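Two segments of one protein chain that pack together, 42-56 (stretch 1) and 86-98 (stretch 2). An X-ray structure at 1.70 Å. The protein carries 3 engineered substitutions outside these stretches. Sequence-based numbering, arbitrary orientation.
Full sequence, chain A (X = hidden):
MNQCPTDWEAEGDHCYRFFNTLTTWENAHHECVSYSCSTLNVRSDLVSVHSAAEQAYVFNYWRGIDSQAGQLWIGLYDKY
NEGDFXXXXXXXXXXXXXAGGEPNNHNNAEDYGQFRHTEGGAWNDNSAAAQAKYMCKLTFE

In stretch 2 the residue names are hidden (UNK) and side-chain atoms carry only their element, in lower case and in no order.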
# COMPACT_ATOMS: atom_id res chain seq x y z
N VAL A 42 0.75 -7.25 1.35
CA VAL A 42 0.82 -6.30 2.47
C VAL A 42 0.38 -6.96 3.76
O VAL A 42 -0.79 -7.35 3.94
CB VAL A 42 -0.06 -5.05 2.24
CG1 VAL A 42 0.07 -4.05 3.37
CG2 VAL A 42 0.31 -4.38 0.92
N ARG A 43 1.32 -7.10 4.68
CA ARG A 43 0.97 -7.57 6.03
C ARG A 43 0.59 -6.38 6.87
O ARG A 43 1.31 -5.41 6.91
CB ARG A 43 2.17 -8.31 6.65
CG ARG A 43 2.05 -8.47 8.16
CD ARG A 43 3.28 -9.02 8.85
NE ARG A 43 3.56 -10.36 8.41
CZ ARG A 43 2.96 -11.44 8.88
NH1 ARG A 43 2.21 -11.40 9.97
NH2 ARG A 43 3.18 -12.59 8.31
N SER A 44 -0.57 -6.47 7.52
CA SER A 44 -0.92 -5.61 8.62
C SER A 44 -0.79 -6.40 9.89
O SER A 44 -1.21 -7.53 9.95
CB SER A 44 -2.33 -5.07 8.43
OG SER A 44 -2.76 -4.20 9.48
N ASP A 45 -0.19 -5.82 10.92
CA ASP A 45 0.08 -6.57 12.15
C ASP A 45 0.26 -5.57 13.28
O ASP A 45 0.28 -4.31 13.06
CB ASP A 45 1.29 -7.45 11.93
CG ASP A 45 1.28 -8.71 12.73
OD1 ASP A 45 0.83 -8.69 13.92
OD2 ASP A 45 1.86 -9.72 12.25
N LEU A 46 0.29 -6.04 14.49
CA LEU A 46 0.71 -5.18 15.59
C LEU A 46 2.11 -4.60 15.29
O LEU A 46 2.92 -5.25 14.69
CB LEU A 46 0.74 -5.96 16.91
CG LEU A 46 -0.65 -6.12 17.56
CD1 LEU A 46 -0.62 -7.18 18.63
CD2 LEU A 46 -1.23 -4.82 18.10
N VAL A 47 2.36 -3.38 15.73
CA VAL A 47 3.63 -2.67 15.45
C VAL A 47 4.79 -3.47 16.05
O VAL A 47 4.74 -3.98 17.19
CB VAL A 47 3.50 -1.21 15.97
CG1 VAL A 47 3.34 -1.19 17.48
CG2 VAL A 47 4.68 -0.38 15.53
N SER A 48 5.86 -3.58 15.26
CA SER A 48 7.16 -4.01 15.74
C SER A 48 8.08 -2.80 15.74
O SER A 48 7.85 -1.91 14.95
CB SER A 48 7.70 -5.11 14.88
OG SER A 48 7.86 -4.69 13.53
N VAL A 49 9.12 -2.80 16.58
CA VAL A 49 9.95 -1.56 16.86
C VAL A 49 11.41 -1.95 16.68
O VAL A 49 11.90 -2.87 17.33
CB VAL A 49 9.67 -0.98 18.24
CG1 VAL A 49 10.42 0.35 18.46
CG2 VAL A 49 8.17 -0.70 18.37
N HIS A 50 12.06 -1.28 15.73
CA HIS A 50 13.45 -1.67 15.40
C HIS A 50 14.53 -0.63 15.60
O HIS A 50 15.66 -0.93 15.24
CB HIS A 50 13.50 -2.26 14.01
CG HIS A 50 12.69 -3.50 13.91
ND1 HIS A 50 13.13 -4.72 14.34
CD2 HIS A 50 11.41 -3.68 13.47
CE1 HIS A 50 12.17 -5.62 14.13
NE2 HIS A 50 11.11 -5.01 13.63
N SER A 51 14.18 0.51 16.15
CA SER A 51 15.12 1.56 16.49
C SER A 51 14.53 2.57 17.43
O SER A 51 13.31 2.66 17.60
CB SER A 51 15.53 2.27 15.20
OG SER A 51 14.47 3.04 14.65
N ALA A 52 15.38 3.47 17.96
CA ALA A 52 14.91 4.52 18.81
C ALA A 52 14.02 5.45 18.04
O ALA A 52 13.10 6.02 18.60
CB ALA A 52 16.14 5.26 19.39
N ALA A 53 14.33 5.66 16.77
CA ALA A 53 13.57 6.58 15.95
C ALA A 53 12.17 5.99 15.77
O ALA A 53 11.19 6.71 15.89
CB ALA A 53 14.25 6.76 14.61
N GLU A 54 12.11 4.69 15.47
CA GLU A 54 10.78 4.05 15.33
C GLU A 54 9.99 4.11 16.64
O GLU A 54 8.81 4.41 16.64
CB GLU A 54 10.90 2.63 14.78
CG GLU A 54 9.51 2.04 14.40
CD GLU A 54 9.56 0.73 13.63
OE1 GLU A 54 10.58 -0.03 13.70
OE2 GLU A 54 8.50 0.46 12.96
N GLN A 55 10.66 3.84 17.75
CA GLN A 55 10.07 3.92 19.04
C GLN A 55 9.48 5.31 19.26
O GLN A 55 8.32 5.46 19.70
CB GLN A 55 11.14 3.60 20.11
CG GLN A 55 10.70 3.82 21.52
CD GLN A 55 9.79 2.72 22.07
OE1 GLN A 55 9.80 1.57 21.63
NE2 GLN A 55 9.01 3.10 23.05
N ALA A 56 10.30 6.34 19.04
CA ALA A 56 9.82 7.66 19.29
C ALA A 56 8.66 8.04 18.38
O ALA A 56 7.73 8.72 18.83
CB ALA A 56 10.97 8.66 19.20
N UNK A 86 9.31 -12.62 20.88
CA UNK A 86 9.35 -12.51 19.44
C UNK A 86 8.31 -11.46 18.96
O UNK A 86 7.36 -11.11 19.70
c UNK A 86 7.77 -14.48 19.20
c UNK A 86 9.11 -13.86 18.78
c UNK A 86 7.33 -15.62 18.37
c UNK A 86 10.28 -14.81 18.98
N UNK A 87 8.50 -10.97 17.71
CA UNK A 87 7.47 -10.16 17.04
C UNK A 87 6.49 -10.99 16.25
O UNK A 87 6.93 -11.91 15.53
c UNK A 87 10.38 -7.95 16.53
c UNK A 87 9.00 -8.10 16.73
c UNK A 87 7.42 -5.53 19.05
c UNK A 87 7.41 -6.66 18.20
n UNK A 87 10.82 -6.91 17.24
c UNK A 87 9.79 -6.32 17.92
c UNK A 87 9.78 -5.21 18.78
c UNK A 87 8.13 -9.17 16.10
c UNK A 87 8.56 -4.81 19.30
c UNK A 87 8.62 -7.06 17.61
N UNK A 88 5.22 -10.65 16.32
CA UNK A 88 4.20 -11.35 15.56
C UNK A 88 4.42 -11.29 14.05
O UNK A 88 4.01 -12.22 13.36
c UNK A 88 2.80 -10.84 15.85
c UNK A 88 2.38 -11.14 17.30
o UNK A 88 2.72 -9.43 15.60
N UNK A 89 5.12 -10.24 13.57
CA UNK A 89 5.33 -10.00 12.13
C UNK A 89 6.51 -10.75 11.56
O UNK A 89 6.76 -10.71 10.35
o UNK A 89 7.52 -8.42 12.87
o UNK A 89 6.58 -6.53 12.18
c UNK A 89 6.61 -7.78 12.27
c UNK A 89 5.39 -8.51 11.77
N UNK A 90 7.17 -11.50 12.42
CA UNK A 90 8.26 -12.36 12.01
C UNK A 90 9.57 -11.65 11.90
O UNK A 90 10.57 -12.26 11.56
N UNK A 91 9.57 -10.36 12.09
CA UNK A 91 10.81 -9.61 12.12
C UNK A 91 11.60 -10.00 13.37
O UNK A 91 11.03 -10.43 14.37
c UNK A 91 10.57 -8.12 12.04
o UNK A 91 9.92 -7.57 13.24
N UNK A 92 12.95 -9.87 13.33
CA UNK A 92 13.80 -10.26 14.48
C UNK A 92 13.82 -9.24 15.56
O UNK A 92 13.75 -8.04 15.25
c UNK A 92 15.39 -11.90 13.35
c UNK A 92 17.78 -12.35 14.19
n UNK A 92 19.18 -12.81 13.81
c UNK A 92 16.85 -12.21 12.98
c UNK A 92 15.26 -10.54 14.02
N UNK A 93 13.85 -9.67 16.84
CA UNK A 93 13.96 -8.70 17.92
C UNK A 93 15.42 -8.27 17.97
O UNK A 93 16.31 -9.09 18.16
c UNK A 93 13.57 -8.23 20.35
c UNK A 93 12.09 -9.78 19.11
c UNK A 93 13.49 -9.27 19.27
N UNK A 94 15.69 -7.05 17.63
CA UNK A 94 17.03 -6.47 17.86
C UNK A 94 16.89 -5.45 18.95
O UNK A 94 17.29 -5.65 20.15
N UNK A 95 16.28 -4.34 18.58
CA UNK A 95 16.09 -3.26 19.47
C UNK A 95 15.16 -3.66 20.61
O UNK A 95 14.16 -4.32 20.39
c UNK A 95 16.01 0.08 19.89
c UNK A 95 14.34 1.32 21.02
o UNK A 95 13.97 2.43 21.73
c UNK A 95 13.76 -0.72 19.93
c UNK A 95 15.10 -0.91 19.51
c UNK A 95 15.63 1.15 20.61
c UNK A 95 15.50 -2.06 18.72
c UNK A 95 13.38 0.38 20.66
N UNK A 96 15.50 -3.26 21.82
CA UNK A 96 14.58 -3.38 22.98
C UNK A 96 14.56 -2.10 23.84
O UNK A 96 15.55 -1.36 23.88
c UNK A 96 14.84 -5.92 23.02
c UNK A 96 14.85 -4.66 23.83
o UNK A 96 16.07 -4.49 24.59
N UNK A 97 13.44 -1.76 24.48
CA UNK A 97 13.40 -0.68 25.40
C UNK A 97 12.57 -1.05 26.62
O UNK A 97 11.66 -0.31 26.98
c UNK A 97 12.27 4.21 25.89
c UNK A 97 12.82 0.57 24.70
n UNK A 97 13.63 4.74 26.11
c UNK A 97 12.28 3.09 24.88
c UNK A 97 13.14 1.92 25.36
N UNK A 98 12.96 -2.11 27.30
CA UNK A 98 12.26 -2.54 28.56
C UNK A 98 12.34 -1.53 29.64
O UNK A 98 13.41 -0.97 29.89
c UNK A 98 10.40 -7.43 26.54
c UNK A 98 9.17 -7.16 27.05
c UNK A 98 8.96 -6.09 27.99
c UNK A 98 13.44 -5.68 27.33
c UNK A 98 11.45 -6.61 26.95
c UNK A 98 12.86 -3.85 29.01
c UNK A 98 9.97 -5.33 28.39
n UNK A 98 12.78 -6.66 26.64
c UNK A 98 12.56 -4.99 28.10
c UNK A 98 11.27 -5.60 27.89
O HOH W 1 4.23 -5.15 12.14
O HOH W 2 4.73 -7.48 15.22
O HOH W 3 13.31 -5.25 17.94
O HOH W 4 16.98 -3.02 15.58
O HOH W 5 15.81 -4.60 15.61
O HOH W 6 15.59 -5.57 14.52

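Position 86 has four side-chain carbons, forked at the first, one arm two carbons long, and stays 9.7 Å from stretch 1: Ile86. At position 87 one carbon leads to fused five- and six-membered rings holding eight carbons and a nitrogen, which identifies Trp87. Ser48 CA sits 3.6 Å from the centroid of the Trp87 six-membered ring, 13° off its normal, a CH-pi contact; Val49 N lies over a face too, 3.3 Å from Trp87 CZ2.

Position 88 carries one carbon bearing an oxygen and a carbon. That oxygen lies 2.6 Å from Asp45 OD1. The fork gives Thr88, whose OG1 donates this hydrogen bond. Asp45 OD2 is meanwhile held by Arg43 NH1 at 2.9 Å in a salt bridge.

Position 89 has two carbons, the second carrying two oxygens, one of them 2.6 Å from Ser48 OG. Two carbons ending in two oxygens, with no nitrogen, make this Asp89, and Ser48 OG donates to its OD2. Water 1 links the same OD2 (2.7 Å) to Leu46 O (2.9 Å from the water O).

Position 90 has no side-chain atoms, and its phi of 83° favours what the atoms indicate, Gly90. It closes a type I turn begun at Trp87, with Gly90 N 3.1 Å from Trp87 O.

Position 91 shows one carbon and one oxygen, the latter 2.8 Å from His50 NE2: Ser91. The imidazole donates to Ser91 OG, which in turn donates to Asp89 OD1 at 2.6 Å.

At position 92, four carbons in a row end in nitrogen and CA-to-CB points away: Lys92. Its backbone makes the approach, with Lys92 O 3.1 Å from His50 CE1 at the ring edge. Position 93, one carbon carrying two, is Val93, turned away. Position 94 has no side-chain atoms, hence Gly94, although a CB would have room.

Position 95 has one carbon, then a six-carbon ring bearing oxygen: Tyr95. Ser51 C lies over one ring face, while Val49 CG1 is 3.7 Å from Tyr95 CE2 and Gln55 CB 3.5 Å from Tyr95 OH. Position 96, one carbon bearing oxygen and carbon, points away as Thr96. Position 97 again has four carbons ending in nitrogen, Lys97; its CD is 3.7 Å from Gln55 NE2. Position 98, one carbon, then fused five- and six-membered rings holding eight carbons and one nitrogen, is Trp98, out of reach.

The contact buries 743 Å². Three direct side-chain hydrogen bonds secure the turn region, while Trp87 and Tyr95 cover the segment from Ser48 onward. Water 3 joins these parts, accepting from Trp87 NE1 (3.1 Å) and donating to Val49 O and Tyr95 O (each 2.8 Å from the water O).

Stretch 2 86-98: IWTDGSKVGYTKW
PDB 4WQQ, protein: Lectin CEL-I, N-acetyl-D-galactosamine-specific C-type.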